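Local coordinates for monothiol glutaredoxin-S14, chloroplastic (Arabidopsis thaliana, PDB 3IPZ), which may donate iron-sulfur clusters to client proteins, forming a [2Fe-2S]-bridged homodimer in the chloroplast, and may regulate CAX cation transporters and BOLA proteins, at residues 25-30 against 50-55. Residues are numbered along the deposited sequence; the frame is centred on the assembly and turned at random.
Sequences KGTRDF and FEDVNI
Arg28 NH2 is gripped twice, by Phe50 O at 2.8 Å and by Asp52 OD1 at 3.0 Å, and both acceptors lie in the guanidinium plane. This fastens the loop following strand 20-24 to edge strand 51-54 of the thioredoxin-like glutaredoxin fold. The carboxylate stands almost perpendicular to the guanidinium, the planes 84° apart, so the two groups do not pair edge to edge: OD1 alone takes the strong NH2 bond and a weak one from NE. Over one guanidinium face lies the Phe50 ring, inclined by only 15°; Arg28 CZ sits 4.0 Å from the ring centroid, a cation-pi stack. NH1 reaches a water that also accepts from Phe50 N. An alanine in place of Arg28 would probably leave Asp52 OD1 without its countercharge and uncover the Phe50 face. Asp52 OD2 takes Arg28 N at 2.9 Å, from above the carboxylate plane. Farther along, Asn54 CG is anti to the backbone N (chi1 -168°), which sets CG beside Gly26. Its OD1 also accepts from Leu56 N. Beyond it lies Lys25, which probably binds glutathione, as in related glutaredoxins, and whose CG touches Ile55 CD1 at 3.8 Å. Gly26 N meets Asn54 OD1 from above the carbonyl plane, 3.1 Å away.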
loop_
_atom_site.group_PDB
_atom_site.type_symbol
_atom_site.label_atom_id
_atom_site.label_comp_id
_atom_site.label_asym_id
_atom_site.label_seq_id
_atom_site.Cartn_x
_atom_site.Cartn_y
_atom_site.Cartn_z
ATOM N N LYS A 25 8.455 -2.475 -3.318
ATOM C CA LYS A 25 9.533 -3.139 -4.028
ATOM C C LYS A 25 10.491 -3.519 -2.911
ATOM O O LYS A 25 11.164 -2.662 -2.326
ATOM C CB LYS A 25 10.187 -2.178 -5.020
ATOM C CG LYS A 25 9.258 -1.820 -6.169
ATOM C CD LYS A 25 9.935 -0.980 -7.214
ATOM C CE LYS A 25 9.005 -0.756 -8.388
ATOM N NZ LYS A 25 9.620 0.143 -9.413
ATOM N N GLY A 26 10.512 -4.806 -2.581
ATOM C CA GLY A 26 11.373 -5.255 -1.512
ATOM C C GLY A 26 10.583 -5.535 -0.253
ATOM O O GLY A 26 9.384 -5.817 -0.304
ATOM N N THR A 27 11.261 -5.428 0.883
ATOM C CA THR A 27 10.666 -5.698 2.179
ATOM C C THR A 27 10.925 -4.497 3.079
ATOM O O THR A 27 11.783 -3.666 2.777
ATOM C CB THR A 27 11.306 -6.970 2.796
ATOM O OG1 THR A 27 10.521 -7.416 3.905
ATOM C CG2 THR A 27 12.707 -6.665 3.292
ATOM N N ARG A 28 10.206 -4.406 4.193
ATOM C CA ARG A 28 10.377 -3.267 5.087
ATOM C C ARG A 28 11.790 -3.110 5.609
ATOM O O ARG A 28 12.256 -1.995 5.825
ATOM C CB ARG A 28 9.404 -3.342 6.267
ATOM C CG ARG A 28 10.001 -3.868 7.560
ATOM C CD ARG A 28 8.975 -3.781 8.666
ATOM N NE ARG A 28 7.720 -4.392 8.243
ATOM C CZ ARG A 28 6.543 -4.139 8.805
ATOM N NH1 ARG A 28 6.457 -3.281 9.821
ATOM N NH2 ARG A 28 5.449 -4.732 8.340
ATOM N N ASP A 29 12.476 -4.223 5.824
ATOM C CA ASP A 29 13.847 -4.161 6.324
ATOM C C ASP A 29 14.833 -3.997 5.176
ATOM O O ASP A 29 15.949 -3.532 5.381
ATOM C CB ASP A 29 14.189 -5.433 7.101
ATOM C CG ASP A 29 13.371 -5.580 8.359
ATOM O OD1 ASP A 29 13.032 -6.730 8.704
ATOM O OD2 ASP A 29 13.078 -4.548 9.007
ATOM N N PHE A 30 14.413 -4.389 3.974
ATOM C CA PHE A 30 15.269 -4.299 2.793
ATOM C C PHE A 30 14.559 -3.699 1.586
ATOM O O PHE A 30 14.236 -4.403 0.622
ATOM C CB PHE A 30 15.820 -5.682 2.422
ATOM C CG PHE A 30 16.557 -6.351 3.540
ATOM C CD1 PHE A 30 15.923 -7.303 4.337
ATOM C CD2 PHE A 30 17.860 -5.964 3.855
ATOM C CE1 PHE A 30 16.574 -7.855 5.436
ATOM C CE2 PHE A 30 18.519 -6.509 4.950
ATOM C CZ PHE A 30 17.875 -7.455 5.745
ATOM N N PHE A 50 1.620 -2.255 10.171
ATOM C CA PHE A 50 1.194 -2.509 8.804
ATOM C C PHE A 50 1.774 -3.782 8.207
ATOM O O PHE A 50 2.750 -4.336 8.715
ATOM C CB PHE A 50 1.573 -1.323 7.910
ATOM C CG PHE A 50 3.058 -1.106 7.783
ATOM C CD1 PHE A 50 3.780 -0.507 8.812
ATOM C CD2 PHE A 50 3.739 -1.529 6.637
ATOM C CE1 PHE A 50 5.159 -0.332 8.709
ATOM C CE2 PHE A 50 5.120 -1.361 6.520
ATOM C CZ PHE A 50 5.831 -0.761 7.561
ATOM N N GLU A 51 1.153 -4.247 7.127
ATOM C CA GLU A 51 1.618 -5.427 6.425
ATOM C C GLU A 51 2.337 -4.983 5.148
ATOM O O GLU A 51 1.796 -4.201 4.366
ATOM C CB GLU A 51 0.445 -6.326 6.051
ATOM C CG GLU A 51 0.869 -7.584 5.298
ATOM C CD GLU A 51 1.604 -8.580 6.185
ATOM O OE1 GLU A 51 2.320 -9.453 5.642
ATOM O OE2 GLU A 51 1.450 -8.494 7.426
ATOM N N ASP A 52 3.560 -5.459 4.946
ATOM C CA ASP A 52 4.307 -5.111 3.743
ATOM C C ASP A 52 4.370 -6.314 2.809
ATOM O O ASP A 52 4.705 -7.426 3.215
ATOM C CB ASP A 52 5.724 -4.610 4.087
ATOM C CG ASP A 52 6.579 -5.658 4.788
ATOM O OD1 ASP A 52 6.127 -6.223 5.806
ATOM O OD2 ASP A 52 7.719 -5.902 4.329
ATOM N N VAL A 53 4.015 -6.082 1.553
ATOM C CA VAL A 53 4.010 -7.131 0.547
ATOM C C VAL A 53 4.966 -6.787 -0.597
ATOM O O VAL A 53 4.839 -5.742 -1.236
ATOM C CB VAL A 53 2.593 -7.320 -0.013
ATOM C CG1 VAL A 53 2.596 -8.303 -1.166
ATOM C CG2 VAL A 53 1.689 -7.799 1.092
ATOM N N ASN A 54 5.922 -7.673 -0.846
ATOM C CA ASN A 54 6.889 -7.476 -1.915
ATOM C C ASN A 54 6.294 -7.876 -3.283
ATOM O O ASN A 54 6.020 -9.050 -3.526
ATOM C CB ASN A 54 8.130 -8.319 -1.622
ATOM C CG ASN A 54 9.309 -7.965 -2.510
ATOM O OD1 ASN A 54 9.146 -7.401 -3.597
ATOM N ND2 ASN A 54 10.511 -8.318 -2.056
ATOM N N ILE A 55 6.085 -6.908 -4.174
ATOM C CA ILE A 55 5.547 -7.225 -5.497
ATOM C C ILE A 55 6.647 -7.510 -6.533
ATOM O O ILE A 55 6.363 -7.693 -7.715
ATOM C CB ILE A 55 4.600 -6.102 -6.028
ATOM C CG1 ILE A 55 5.174 -4.705 -5.737
ATOM C CG2 ILE A 55 3.231 -6.259 -5.405
ATOM C CD1 ILE A 55 6.387 -4.325 -6.577
HETATM O O HOH W 1 4.075 -3.158 11.590
#